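PDB 6MAB: sigma regulatory family protein-PP2C phosphatase from Chlamydia trachomatis serovar L2, which is probably a membrane-bound PP2C-type phosphatase, represented here by its periplasmic sensor domain, which is linked to sensing of TCA-cycle intermediates. Local coordinates for residues H26-T31 with N153-G158; E63-F68 with S92-L97; K73-V78 with L146-D151; S167-I172 with T258-S263; D188-H193 with P219-D224. All blocks are in the same frame, centred on the assembly; numbering follows the deposited sequence.

The periplasmic sensor domain holds two antiparallel sheets, each sampled here by one pair of neighbouring strands (contacts 3 and 4). Contact 2 packs a helix on the loop leaving edge strand 86-91 of the first sheet. Its centre is about 9 Å from that of contact 3, and R93 and E74 form a salt bridge between them. Contact 5 joins two loop segments beside the second sheet and falls between the segments of contact 4 in the chain. Contacts 2 and 3 fall between 26-31 and 153-158. Contact 1 lies between the halves and touches contact 4, where L156 and L28 pack on I172. The layout is consistent with a double Cache sensor, two PAS-like modules along a long N-terminal helix.

Contact 1: residues H26-T31 with N153-G158; sequences HTLQQT and NYLLNG
Y154 OH and T31 O are joined by water 1, which lies 2.6 Å from Y154 OH. The water donates to T31 O at 2.8 Å. It sits in the plane of the Y154 ring, at its edge. The two protein oxygens do not bond directly. The rest of the contact is van der Waals packing. The T31 and L155 side chains pass one another, running opposite ways, and T31 OG1 comes 3.3 Å from L155 CD2. L155 CD1 touches the same hydroxyl oxygen and T31 CB, while T31 CG2 packs on CD2. The first torsion of T31 (chi1 54°) puts OG1 between the backbone N and the carbonyl carbon. From there the hydroxyl donates to T27 O at 2.8 Å, one turn back, from above the carbonyl plane. The T31 hydroxyl is thus bonded within its own helix, and L155 packs against it. Farther along, L28 CD2 meets L156 CD2 at 4.2 Å and also lies near L155 CD1. The two short helix segments run nearly antiparallel, at 172°, with their axes 11.3 Å apart. At that spacing the leucine branches do most of the joining. The contact ties the end of helix 2-31 to helix 153-160, which links the two sheets. T27 and L28 also touch L159, and L28 continues onto F254 and I256 of strand 254-261.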
# COMPACT_ATOMS: atom_id res chain seq x y z
N HIS A 26 9.91 8.76 -0.59
CA HIS A 26 11.17 8.32 0.00
C HIS A 26 10.97 7.85 1.43
O HIS A 26 11.55 6.85 1.86
CB HIS A 26 12.18 9.47 -0.06
CG HIS A 26 13.43 9.22 0.72
ND1 HIS A 26 14.47 8.47 0.23
CD2 HIS A 26 13.79 9.61 1.96
CE1 HIS A 26 15.44 8.41 1.14
NE2 HIS A 26 15.05 9.10 2.20
N THR A 27 10.10 8.55 2.18
CA THR A 27 9.81 8.12 3.55
C THR A 27 9.22 6.71 3.55
O THR A 27 9.63 5.85 4.33
CB THR A 27 8.87 9.13 4.22
OG1 THR A 27 9.51 10.41 4.29
CG2 THR A 27 8.52 8.68 5.63
N LEU A 28 8.24 6.47 2.68
CA LEU A 28 7.64 5.15 2.62
C LEU A 28 8.63 4.08 2.15
O LEU A 28 8.56 2.94 2.62
CB LEU A 28 6.40 5.22 1.72
CG LEU A 28 5.28 6.09 2.30
CD1 LEU A 28 4.16 6.26 1.27
CD2 LEU A 28 4.69 5.50 3.58
N GLN A 29 9.57 4.43 1.26
CA GLN A 29 10.57 3.45 0.84
C GLN A 29 11.49 3.06 1.98
O GLN A 29 11.98 1.93 2.04
CB GLN A 29 11.37 4.01 -0.34
CG GLN A 29 10.63 4.00 -1.66
CD GLN A 29 11.25 4.91 -2.71
OE1 GLN A 29 12.26 5.57 -2.47
NE2 GLN A 29 10.64 4.94 -3.89
N GLN A 30 11.72 3.98 2.92
CA GLN A 30 12.58 3.73 4.06
C GLN A 30 11.87 2.99 5.19
O GLN A 30 12.54 2.34 6.01
CB GLN A 30 13.15 5.05 4.57
CG GLN A 30 14.05 5.76 3.56
CD GLN A 30 15.16 4.85 3.06
OE1 GLN A 30 15.36 4.69 1.85
NE2 GLN A 30 15.88 4.22 3.98
N THR A 31 10.53 3.03 5.23
CA THR A 31 9.78 2.54 6.38
C THR A 31 8.91 1.32 6.10
O THR A 31 8.66 0.55 7.03
CB THR A 31 8.87 3.66 6.92
OG1 THR A 31 8.05 4.16 5.87
CG2 THR A 31 9.71 4.80 7.48
N ASN A 153 -1.05 3.49 10.17
CA ASN A 153 -1.46 4.80 10.66
C ASN A 153 -0.27 5.59 11.20
O ASN A 153 -0.22 6.81 11.04
CB ASN A 153 -2.58 4.69 11.70
CG ASN A 153 -2.28 3.75 12.87
OD1 ASN A 153 -1.20 3.20 13.03
ND2 ASN A 153 -3.30 3.58 13.72
N TYR A 154 0.71 4.92 11.83
CA TYR A 154 1.85 5.64 12.39
C TYR A 154 2.69 6.33 11.31
O TYR A 154 3.44 7.27 11.62
CB TYR A 154 2.73 4.68 13.21
CG TYR A 154 3.55 3.73 12.36
CD1 TYR A 154 3.00 2.62 11.76
CD2 TYR A 154 4.91 3.98 12.17
CE1 TYR A 154 3.78 1.76 10.99
CE2 TYR A 154 5.69 3.14 11.41
CZ TYR A 154 5.12 2.03 10.82
OH TYR A 154 5.91 1.19 10.05
N LEU A 155 2.56 5.91 10.06
CA LEU A 155 3.18 6.58 8.92
C LEU A 155 2.23 7.52 8.21
O LEU A 155 2.53 8.69 8.02
CB LEU A 155 3.66 5.56 7.91
CG LEU A 155 4.84 4.70 8.32
CD1 LEU A 155 4.88 3.48 7.42
CD2 LEU A 155 6.13 5.54 8.21
N LEU A 156 1.06 7.01 7.83
CA LEU A 156 0.18 7.80 7.00
C LEU A 156 -0.46 8.98 7.73
O LEU A 156 -0.73 10.00 7.09
CB LEU A 156 -0.90 6.92 6.38
CG LEU A 156 -0.35 5.88 5.41
CD1 LEU A 156 -1.50 5.21 4.65
CD2 LEU A 156 0.67 6.46 4.41
N ASN A 157 -0.77 8.87 9.03
CA ASN A 157 -1.35 10.01 9.72
C ASN A 157 -0.46 11.24 9.56
O ASN A 157 -0.95 12.33 9.24
CB ASN A 157 -1.57 9.72 11.21
CG ASN A 157 -2.70 8.74 11.44
OD1 ASN A 157 -3.36 8.31 10.49
ND2 ASN A 157 -2.88 8.33 12.69
N GLY A 158 0.85 11.07 9.74
CA GLY A 158 1.75 12.20 9.60
C GLY A 158 1.96 12.62 8.16
O GLY A 158 2.03 13.82 7.86
O HOH W 1 8.52 1.13 9.74

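Contact 2: residues E63-F68 with S92-L97; sequences EMEKIF and SRIEQL
The helix segment carrying M64 and E65 passes close over S92, with E65 CA and S92 CA only 3.9 Å apart. The segment 63-68 is the end of helix 58-68. The segment 92-97 leaves strand 86-91 and makes a 3-10 turn at 94-96. S92 CB lies 3.8 Å from M64 O and also approaches F68 CB. M64 bends at chi3 (60°), which carries CE to 3.9 Å from S92 N. E65 CG stands anti to the backbone N (chi1 179°), and E65 CB and CG lie against S92 O. The E65 side chain crosses that of I94 at about a right angle, with OE2 3.9 Å from I94 CG1. Water 2 completes the link. It donates to E65 OE2 at 2.8 Å and to S92 O, and accepts from I94 N. S92 OG bonds to I75 N, so the serine hydroxyl serves the neighbouring strand rather than the helix. R93 NE forms a salt bridge with E95 OE2, which lies in the guanidinium plane but is met from above its carboxylate plane. M64 and F68 also reach helix 35-45. The arrangement is a helix packed on the exit of an edge strand, consistent with the distal module of a Cache-type sensor.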
# COMPACT_ATOMS: atom_id res chain seq x y z
N GLU A 63 3.27 -18.76 21.07
CA GLU A 63 4.51 -18.03 21.30
C GLU A 63 4.60 -16.80 20.40
O GLU A 63 5.09 -15.75 20.83
CB GLU A 63 5.72 -18.95 21.08
N MET A 64 4.16 -16.92 19.15
CA MET A 64 4.18 -15.77 18.25
C MET A 64 3.23 -14.69 18.74
O MET A 64 3.54 -13.49 18.65
CB MET A 64 3.82 -16.21 16.83
CG MET A 64 4.90 -17.11 16.19
SD MET A 64 4.38 -18.01 14.72
CE MET A 64 3.93 -16.70 13.58
N GLU A 65 2.08 -15.08 19.25
CA GLU A 65 1.13 -14.12 19.81
C GLU A 65 1.74 -13.33 20.97
O GLU A 65 1.58 -12.11 21.05
CB GLU A 65 -0.11 -14.86 20.26
CG GLU A 65 -1.17 -13.98 20.87
CD GLU A 65 -2.27 -14.79 21.51
OE1 GLU A 65 -1.95 -15.72 22.28
OE2 GLU A 65 -3.44 -14.49 21.23
N LYS A 66 2.38 -14.02 21.92
CA LYS A 66 2.92 -13.32 23.09
C LYS A 66 3.92 -12.25 22.68
O LYS A 66 3.96 -11.16 23.27
CB LYS A 66 3.57 -14.32 24.06
CG LYS A 66 2.60 -15.01 24.99
N ILE A 67 4.74 -12.54 21.67
CA ILE A 67 5.79 -11.62 21.26
C ILE A 67 5.24 -10.50 20.39
O ILE A 67 5.58 -9.32 20.58
CB ILE A 67 6.90 -12.39 20.52
CG1 ILE A 67 7.56 -13.40 21.46
CG2 ILE A 67 7.92 -11.41 19.93
CD1 ILE A 67 8.50 -14.37 20.76
N PHE A 68 4.39 -10.83 19.41
CA PHE A 68 4.09 -9.91 18.31
C PHE A 68 2.68 -9.34 18.32
O PHE A 68 2.39 -8.48 17.48
CB PHE A 68 4.32 -10.61 16.97
CG PHE A 68 5.76 -10.91 16.68
CD1 PHE A 68 6.67 -9.89 16.49
CD2 PHE A 68 6.21 -12.21 16.61
CE1 PHE A 68 7.99 -10.16 16.23
CE2 PHE A 68 7.53 -12.48 16.34
CZ PHE A 68 8.41 -11.46 16.15
N SER A 92 0.47 -15.33 14.86
CA SER A 92 0.17 -14.53 16.05
C SER A 92 -1.31 -14.27 16.19
O SER A 92 -1.75 -13.89 17.28
CB SER A 92 0.91 -13.20 15.99
OG SER A 92 0.44 -12.40 14.92
N ARG A 93 -2.09 -14.45 15.11
CA ARG A 93 -3.55 -14.38 15.14
C ARG A 93 -4.07 -15.80 15.18
O ARG A 93 -4.17 -16.46 14.15
CB ARG A 93 -4.11 -13.65 13.92
CG ARG A 93 -4.19 -12.15 14.04
CD ARG A 93 -4.61 -11.53 12.71
NE ARG A 93 -6.05 -11.56 12.47
CZ ARG A 93 -6.62 -11.26 11.30
NH1 ARG A 93 -5.87 -10.93 10.25
NH2 ARG A 93 -7.93 -11.30 11.18
N ILE A 94 -4.40 -16.27 16.39
CA ILE A 94 -4.76 -17.67 16.56
C ILE A 94 -5.92 -18.03 15.64
O ILE A 94 -5.99 -19.14 15.10
CB ILE A 94 -5.10 -17.95 18.03
CG1 ILE A 94 -3.92 -17.55 18.93
CG2 ILE A 94 -5.50 -19.41 18.24
CD1 ILE A 94 -2.59 -18.17 18.56
N GLU A 95 -6.84 -17.08 15.45
CA GLU A 95 -8.03 -17.32 14.66
C GLU A 95 -7.71 -17.59 13.19
O GLU A 95 -8.54 -18.18 12.48
CB GLU A 95 -8.98 -16.12 14.80
CG GLU A 95 -8.45 -14.79 14.20
CD GLU A 95 -7.70 -13.89 15.20
OE1 GLU A 95 -7.14 -14.39 16.21
OE2 GLU A 95 -7.66 -12.66 14.97
N GLN A 96 -6.54 -17.17 12.72
CA GLN A 96 -6.10 -17.43 11.35
C GLN A 96 -5.49 -18.82 11.16
O GLN A 96 -5.30 -19.25 10.02
CB GLN A 96 -5.05 -16.41 10.90
CG GLN A 96 -5.54 -14.98 10.84
CD GLN A 96 -6.77 -14.83 9.98
OE1 GLN A 96 -7.89 -15.01 10.46
NE2 GLN A 96 -6.57 -14.50 8.70
N LEU A 97 -5.20 -19.52 12.24
CA LEU A 97 -4.47 -20.77 12.14
C LEU A 97 -5.23 -21.79 11.29
O LEU A 97 -6.42 -22.05 11.51
CB LEU A 97 -4.22 -21.30 13.54
CG LEU A 97 -3.26 -22.47 13.70
CD1 LEU A 97 -1.90 -22.11 13.15
CD2 LEU A 97 -3.17 -22.82 15.17
O HOH W 2 -4.53 -14.16 18.67

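Contact 3: residues K73-V78 with L146-D151; sequences KEISLV and LYTLSD
The pairing of K73-V78 with L146-D151 joins strands 74-80 and 142-151 inside the five-stranded antiparallel sheet, whose 2-1-5-4-3 order is consistent with a PAS-like Cache module. The strand segments run at 175° to each other. A classic beta bulge opens the pairing, where K73 and E74 both face L149. L149 O accepts from E74 N at 3.3 Å, and K73 N makes a weak bond to the same oxygen. L149 N returns a straighter bond to E74 O at 2.8 Å. The next hydrogen-bonded pair is S76 with Y147. Y147 N points at S76 O at 2.8 Å with an N-H...O angle of 178°, and S76 N donates to Y147 O. On the face of I75 and L77, the packing is apolar. I75 CG1 touches T148 CG2 at 3.5 Å, and the two side chains run alongside each other in the same direction. L146 CD1 is shared by I75 CG1 and L77 CD2. F42 of helix 35-45 also packs on this face. On the other face, the extended E74 side chain meets Y147 obliquely and lies beside L149. E74 OE1 lies 3.7 Å from L149 CD1 and forms a salt bridge with R93. E74 OE2 bonds to Y101 OH, and the Y101 ring meets Y147 edge-to-face. The E74 carboxylate and the Y147 ring are turned 42° apart, with OE2 3.6 Å from CD1. S76 OG donates to this same OE2 at 2.7 Å, on its anti side.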
# COMPACT_ATOMS: atom_id res chain seq x y z
N LYS A 73 -0.49 -6.49 13.34
CA LYS A 73 -1.83 -7.03 13.28
C LYS A 73 -1.79 -8.53 13.07
O LYS A 73 -2.62 -9.26 13.62
CB LYS A 73 -2.63 -6.35 12.17
CG LYS A 73 -4.03 -6.96 11.98
CD LYS A 73 -4.83 -6.27 10.88
CE LYS A 73 -6.24 -6.85 10.78
NZ LYS A 73 -7.15 -6.16 11.71
N GLU A 74 -0.80 -9.02 12.32
CA GLU A 74 -0.64 -10.44 12.07
C GLU A 74 0.78 -10.71 11.64
O GLU A 74 1.32 -10.00 10.78
CB GLU A 74 -1.60 -10.92 10.96
CG GLU A 74 -1.47 -12.40 10.60
CD GLU A 74 -2.50 -12.85 9.56
OE1 GLU A 74 -3.58 -12.23 9.53
OE2 GLU A 74 -2.24 -13.80 8.78
N ILE A 75 1.39 -11.74 12.21
CA ILE A 75 2.54 -12.37 11.59
C ILE A 75 2.25 -13.87 11.48
O ILE A 75 1.87 -14.50 12.47
CB ILE A 75 3.83 -12.09 12.38
CG1 ILE A 75 4.98 -12.85 11.74
CG2 ILE A 75 3.69 -12.49 13.82
CD1 ILE A 75 6.32 -12.32 12.17
N SER A 76 2.38 -14.41 10.26
CA SER A 76 2.00 -15.79 9.97
C SER A 76 3.07 -16.51 9.15
O SER A 76 3.65 -15.94 8.23
CB SER A 76 0.68 -15.84 9.18
OG SER A 76 -0.40 -15.37 9.97
N LEU A 77 3.29 -17.77 9.50
CA LEU A 77 4.03 -18.70 8.67
C LEU A 77 3.03 -19.47 7.82
O LEU A 77 2.16 -20.17 8.36
CB LEU A 77 4.82 -19.68 9.51
CG LEU A 77 6.09 -19.29 10.22
CD1 LEU A 77 6.60 -20.54 10.95
CD2 LEU A 77 7.11 -18.77 9.21
N VAL A 78 3.18 -19.34 6.51
CA VAL A 78 2.25 -19.88 5.53
C VAL A 78 2.98 -20.97 4.77
O VAL A 78 3.94 -20.69 4.03
CB VAL A 78 1.72 -18.79 4.60
CG1 VAL A 78 0.58 -19.36 3.69
CG2 VAL A 78 1.22 -17.62 5.42
N LEU A 146 6.59 -15.97 4.88
CA LEU A 146 6.39 -15.21 6.11
C LEU A 146 5.54 -14.00 5.75
O LEU A 146 5.95 -13.13 4.97
CB LEU A 146 7.71 -14.78 6.73
CG LEU A 146 7.57 -14.00 8.04
CD1 LEU A 146 6.91 -14.86 9.11
CD2 LEU A 146 8.92 -13.51 8.54
N TYR A 147 4.31 -13.97 6.29
CA TYR A 147 3.27 -13.02 5.95
C TYR A 147 3.03 -12.10 7.15
O TYR A 147 2.73 -12.59 8.24
CB TYR A 147 2.02 -13.82 5.60
CG TYR A 147 0.77 -13.05 5.24
CD1 TYR A 147 -0.08 -12.59 6.23
CD2 TYR A 147 0.41 -12.86 3.92
CE1 TYR A 147 -1.26 -11.90 5.89
CE2 TYR A 147 -0.76 -12.17 3.58
CZ TYR A 147 -1.59 -11.71 4.57
OH TYR A 147 -2.76 -11.05 4.26
N THR A 148 3.19 -10.79 6.96
CA THR A 148 2.94 -9.84 8.04
C THR A 148 2.01 -8.71 7.57
O THR A 148 2.03 -8.28 6.41
CB THR A 148 4.21 -9.24 8.64
OG1 THR A 148 4.96 -8.60 7.62
CG2 THR A 148 5.07 -10.31 9.29
N LEU A 149 1.17 -8.29 8.52
CA LEU A 149 0.27 -7.15 8.38
C LEU A 149 0.56 -6.15 9.50
O LEU A 149 0.55 -6.52 10.68
CB LEU A 149 -1.19 -7.60 8.49
CG LEU A 149 -1.71 -8.66 7.52
CD1 LEU A 149 -3.16 -9.01 7.86
CD2 LEU A 149 -1.59 -8.21 6.06
N SER A 150 0.82 -4.90 9.11
CA SER A 150 1.15 -3.82 10.03
C SER A 150 0.25 -2.61 9.75
O SER A 150 0.12 -2.17 8.60
CB SER A 150 2.66 -3.46 9.87
OG SER A 150 2.99 -2.21 10.43
N ASP A 151 -0.38 -2.07 10.80
CA ASP A 151 -1.18 -0.86 10.62
C ASP A 151 -0.26 0.29 10.24
O ASP A 151 0.72 0.57 10.94
CB ASP A 151 -1.94 -0.54 11.89
CG ASP A 151 -3.07 0.44 11.68
OD1 ASP A 151 -2.96 1.31 10.80
OD2 ASP A 151 -4.09 0.34 12.40

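Contact 4: residues S167-I172 with T258-S263; sequences SVKTAI and TYEEKS
K169 runs from the face of the Y259 ring to the carboxylate of E260. Its CB lies over one ring face, offset toward the rim, in a CH-pi contact 3.6 Å from the ring centroid. The nearest ring atom to K169 CB is Y259 CZ, at 3.4 Å. K169 CG stands anti to the carbonyl carbon (chi1 -56°) and lies near Y259 O and CE2. CD packs 3.6 Å from Y259 CE2. The chain bends at chi4 (55°), and NZ ends 3.2 Å from E260 OE1 in a salt bridge whose hydrogen bond is weak. Lysine and tyrosine cross at about a right angle. The backbone beneath holds them in place. K169 and Y259 form an antiparallel hydrogen-bonded pair, with K169 N to Y259 O at 2.8 Å and Y259 N to K169 O at 2.9 Å. T170 and T258 follow as a non-hydrogen-bonded pair, their side chains side by side. T170 N and K169 O also lie close to the tyrosine ring, and A171 N comes to its edge. At the tip of the ring, Y259 OH bonds to D184. The two strand segments belong to 169-174 and 254-261, neighbouring interior strands of the six-stranded sheet, and helix 2-31 covers V168, T170 and T258. E260 OE1 also receives E261 N at 2.8 Å on its anti lone pair. Two donors on OE1 would favour a charged E260, but the unbonded acceptor S167 O, 3.3 Å from E260 OE2, could oppose this. E261 OE2 probably adds a weaker, longer-range attraction for the lysine.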
# COMPACT_ATOMS: atom_id res chain seq x y z
N SER A 167 -0.01 23.92 2.98
CA SER A 167 0.43 22.54 3.10
C SER A 167 -0.29 21.63 2.09
O SER A 167 -1.51 21.61 2.01
CB SER A 167 0.20 22.04 4.53
OG SER A 167 0.81 20.78 4.74
N VAL A 168 0.47 20.87 1.31
CA VAL A 168 -0.15 20.04 0.29
C VAL A 168 -0.79 18.83 0.95
O VAL A 168 -0.38 18.37 2.02
CB VAL A 168 0.85 19.62 -0.80
CG1 VAL A 168 1.61 20.84 -1.30
CG2 VAL A 168 1.76 18.52 -0.32
N LYS A 169 -1.80 18.31 0.29
CA LYS A 169 -2.55 17.15 0.73
C LYS A 169 -2.07 15.93 -0.05
O LYS A 169 -1.40 16.05 -1.07
CB LYS A 169 -4.04 17.38 0.52
CG LYS A 169 -4.54 18.64 1.21
CD LYS A 169 -6.02 18.91 0.95
CE LYS A 169 -6.46 20.23 1.58
NZ LYS A 169 -5.62 21.39 1.14
N THR A 170 -2.42 14.74 0.45
CA THR A 170 -1.85 13.50 -0.08
C THR A 170 -2.91 12.42 -0.16
O THR A 170 -3.76 12.30 0.73
CB THR A 170 -0.69 13.00 0.80
OG1 THR A 170 0.29 14.03 0.95
CG2 THR A 170 -0.02 11.73 0.22
N ALA A 171 -2.83 11.59 -1.20
CA ALA A 171 -3.65 10.39 -1.32
C ALA A 171 -2.74 9.24 -1.72
O ALA A 171 -1.85 9.40 -2.57
CB ALA A 171 -4.75 10.55 -2.34
N ILE A 172 -2.94 8.09 -1.08
CA ILE A 172 -2.25 6.85 -1.42
C ILE A 172 -3.13 6.08 -2.39
O ILE A 172 -4.31 5.83 -2.08
CB ILE A 172 -1.96 6.02 -0.17
CG1 ILE A 172 -1.16 6.83 0.85
CG2 ILE A 172 -1.27 4.70 -0.53
CD1 ILE A 172 0.18 7.34 0.38
N THR A 258 -0.10 13.85 -4.65
CA THR A 258 -0.19 15.07 -3.85
C THR A 258 -1.12 16.06 -4.56
O THR A 258 -1.22 16.04 -5.79
CB THR A 258 1.17 15.68 -3.61
OG1 THR A 258 1.84 15.79 -4.86
CG2 THR A 258 1.97 14.79 -2.65
N TYR A 259 -1.82 16.88 -3.79
CA TYR A 259 -2.80 17.76 -4.41
C TYR A 259 -3.01 18.97 -3.51
O TYR A 259 -2.68 18.96 -2.32
CB TYR A 259 -4.14 17.03 -4.72
CG TYR A 259 -4.92 16.51 -3.50
CD1 TYR A 259 -4.59 15.31 -2.90
CD2 TYR A 259 -5.98 17.24 -2.97
CE1 TYR A 259 -5.28 14.84 -1.77
CE2 TYR A 259 -6.69 16.76 -1.85
CZ TYR A 259 -6.32 15.57 -1.27
OH TYR A 259 -6.98 15.09 -0.15
N GLU A 260 -3.57 20.02 -4.12
CA GLU A 260 -3.75 21.30 -3.47
C GLU A 260 -4.82 22.06 -4.24
O GLU A 260 -5.01 21.84 -5.44
CB GLU A 260 -2.43 22.09 -3.44
CG GLU A 260 -2.52 23.48 -2.83
CD GLU A 260 -3.00 23.47 -1.38
OE1 GLU A 260 -4.21 23.22 -1.12
OE2 GLU A 260 -2.15 23.73 -0.48
N GLU A 261 -5.51 22.96 -3.55
CA GLU A 261 -6.46 23.82 -4.24
C GLU A 261 -5.76 24.62 -5.33
O GLU A 261 -4.69 25.18 -5.12
CB GLU A 261 -7.14 24.77 -3.24
CG GLU A 261 -7.97 24.03 -2.22
CD GLU A 261 -8.62 24.95 -1.22
OE1 GLU A 261 -9.03 26.07 -1.61
OE2 GLU A 261 -8.71 24.56 -0.04
N LYS A 262 -6.36 24.64 -6.52
CA LYS A 262 -5.80 25.42 -7.61
C LYS A 262 -5.57 26.88 -7.22
O LYS A 262 -4.57 27.50 -7.62
CB LYS A 262 -6.73 25.31 -8.82
CG LYS A 262 -6.26 26.05 -10.04
CD LYS A 262 -7.17 25.76 -11.24
CE LYS A 262 -7.22 26.87 -12.24
NZ LYS A 262 -8.26 26.57 -13.28
N SER A 263 -6.51 27.45 -6.47
CA SER A 263 -6.40 28.85 -6.07
C SER A 263 -5.18 29.09 -5.19
O SER A 263 -4.58 30.17 -5.25
CB SER A 263 -7.68 29.29 -5.35
OG SER A 263 -7.83 28.67 -4.07
O HOH W 3 -2.26 24.35 1.99

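Contact 5: residues D188-H193 with P219-D224; sequences DLVSIH and PPLNLD
V190 CG1 stands anti to the backbone N (chi1 172°), which puts it 3.5 Å from P219 O and near L221 CG. V190 and L221 cross at about a right angle. N222 takes a left-handed backbone conformation (phi 55°), and the N-H groups on its two sides and its own turn toward three successive carbonyls of 191-193. L221 N bonds to S191 O at 2.8 Å, almost straight. L223 N bonds to I192 O at 2.8 Å. N222 N reaches H193 O at 3.0 Å from well above the carbonyl plane. S191 OG accepts from H193 N at 3.1 Å, which makes an ST turn. S191 OG also bonds to T195 O, its strongest partner, and to Q200. I192 CB packs on L223 CD2 at 4.0 Å, and I192 CG1 lies over the centre of the H193 ring. The contact joins two loop segments between strands 179-182 and 224-225. I192 and L221 rest on I179 of strand 179-182, at one edge of the six-stranded sheet. L223 packs on V233 and F235 of strand 232-237, next to the opposite edge strand.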
# COMPACT_ATOMS: atom_id res chain seq x y z
N ASP A 188 -11.56 8.40 0.31
CA ASP A 188 -11.14 7.04 0.60
C ASP A 188 -11.98 6.04 -0.20
O ASP A 188 -13.22 6.12 -0.25
CB ASP A 188 -11.23 6.75 2.09
CG ASP A 188 -10.19 7.52 2.92
OD1 ASP A 188 -9.39 8.32 2.39
OD2 ASP A 188 -10.20 7.31 4.14
N LEU A 189 -11.28 5.13 -0.87
CA LEU A 189 -11.86 4.06 -1.70
C LEU A 189 -12.75 4.63 -2.81
O LEU A 189 -13.84 4.15 -3.08
CB LEU A 189 -12.62 3.05 -0.85
CG LEU A 189 -11.76 2.28 0.18
CD1 LEU A 189 -12.60 1.32 1.01
CD2 LEU A 189 -10.63 1.53 -0.52
N VAL A 190 -12.23 5.64 -3.49
CA VAL A 190 -12.81 6.27 -4.66
C VAL A 190 -11.83 6.10 -5.80
O VAL A 190 -10.61 6.10 -5.60
CB VAL A 190 -13.11 7.76 -4.40
CG1 VAL A 190 -13.54 8.47 -5.66
CG2 VAL A 190 -14.20 7.88 -3.30
N SER A 191 -12.36 5.94 -7.01
CA SER A 191 -11.55 5.81 -8.21
C SER A 191 -11.07 7.16 -8.75
O SER A 191 -11.83 8.12 -8.83
CB SER A 191 -12.35 5.10 -9.30
OG SER A 191 -11.59 5.06 -10.50
N ILE A 192 -9.80 7.21 -9.16
CA ILE A 192 -9.29 8.40 -9.83
C ILE A 192 -9.63 8.50 -11.30
O ILE A 192 -9.30 9.52 -11.92
CB ILE A 192 -7.76 8.49 -9.73
CG1 ILE A 192 -7.11 7.33 -10.49
CG2 ILE A 192 -7.34 8.50 -8.26
CD1 ILE A 192 -5.61 7.50 -10.69
N HIS A 193 -10.24 7.48 -11.90
CA HIS A 193 -10.50 7.47 -13.33
C HIS A 193 -11.88 8.05 -13.63
O HIS A 193 -12.59 8.49 -12.72
CB HIS A 193 -10.33 6.06 -13.87
CG HIS A 193 -8.94 5.53 -13.68
ND1 HIS A 193 -7.83 6.17 -14.18
CD2 HIS A 193 -8.49 4.44 -13.02
CE1 HIS A 193 -6.75 5.50 -13.83
NE2 HIS A 193 -7.12 4.44 -13.13
N PRO A 219 -19.00 8.34 -6.86
CA PRO A 219 -18.57 9.08 -8.07
C PRO A 219 -17.06 9.13 -8.17
O PRO A 219 -16.39 9.63 -7.24
CB PRO A 219 -19.17 10.48 -7.87
CG PRO A 219 -20.42 10.21 -7.07
CD PRO A 219 -20.04 9.10 -6.12
N PRO A 220 -16.49 8.66 -9.27
CA PRO A 220 -15.03 8.74 -9.45
C PRO A 220 -14.59 10.19 -9.63
O PRO A 220 -15.37 11.08 -9.96
CB PRO A 220 -14.77 7.95 -10.73
CG PRO A 220 -15.98 7.18 -10.98
CD PRO A 220 -17.12 7.90 -10.35
N LEU A 221 -13.29 10.40 -9.43
CA LEU A 221 -12.73 11.75 -9.47
C LEU A 221 -12.37 12.22 -10.87
O LEU A 221 -12.20 13.44 -11.07
CB LEU A 221 -11.46 11.81 -8.60
CG LEU A 221 -11.64 11.57 -7.10
CD1 LEU A 221 -10.28 11.72 -6.45
CD2 LEU A 221 -12.63 12.54 -6.51
N ASN A 222 -12.21 11.32 -11.82
CA ASN A 222 -11.98 11.68 -13.21
C ASN A 222 -10.78 12.62 -13.35
O ASN A 222 -10.86 13.69 -13.96
CB ASN A 222 -13.23 12.31 -13.82
CG ASN A 222 -13.18 12.43 -15.33
OD1 ASN A 222 -12.41 11.72 -16.00
ND2 ASN A 222 -14.01 13.32 -15.89
N LEU A 223 -9.65 12.21 -12.78
CA LEU A 223 -8.45 13.03 -12.88
C LEU A 223 -8.12 13.29 -14.34
O LEU A 223 -8.16 12.37 -15.17
CB LEU A 223 -7.27 12.35 -12.17
CG LEU A 223 -7.03 12.81 -10.73
CD1 LEU A 223 -8.25 12.69 -9.85
CD2 LEU A 223 -5.89 11.99 -10.14
N ASP A 224 -7.82 14.55 -14.66
CA ASP A 224 -7.61 14.98 -16.03
C ASP A 224 -6.17 15.44 -16.17
O ASP A 224 -5.75 16.36 -15.46
CB ASP A 224 -8.58 16.11 -16.36
CG ASP A 224 -8.59 16.48 -17.82
OD1 ASP A 224 -8.13 15.67 -18.64
OD2 ASP A 224 -9.08 17.58 -18.14
O HOH W 4 -7.09 9.47 -14.14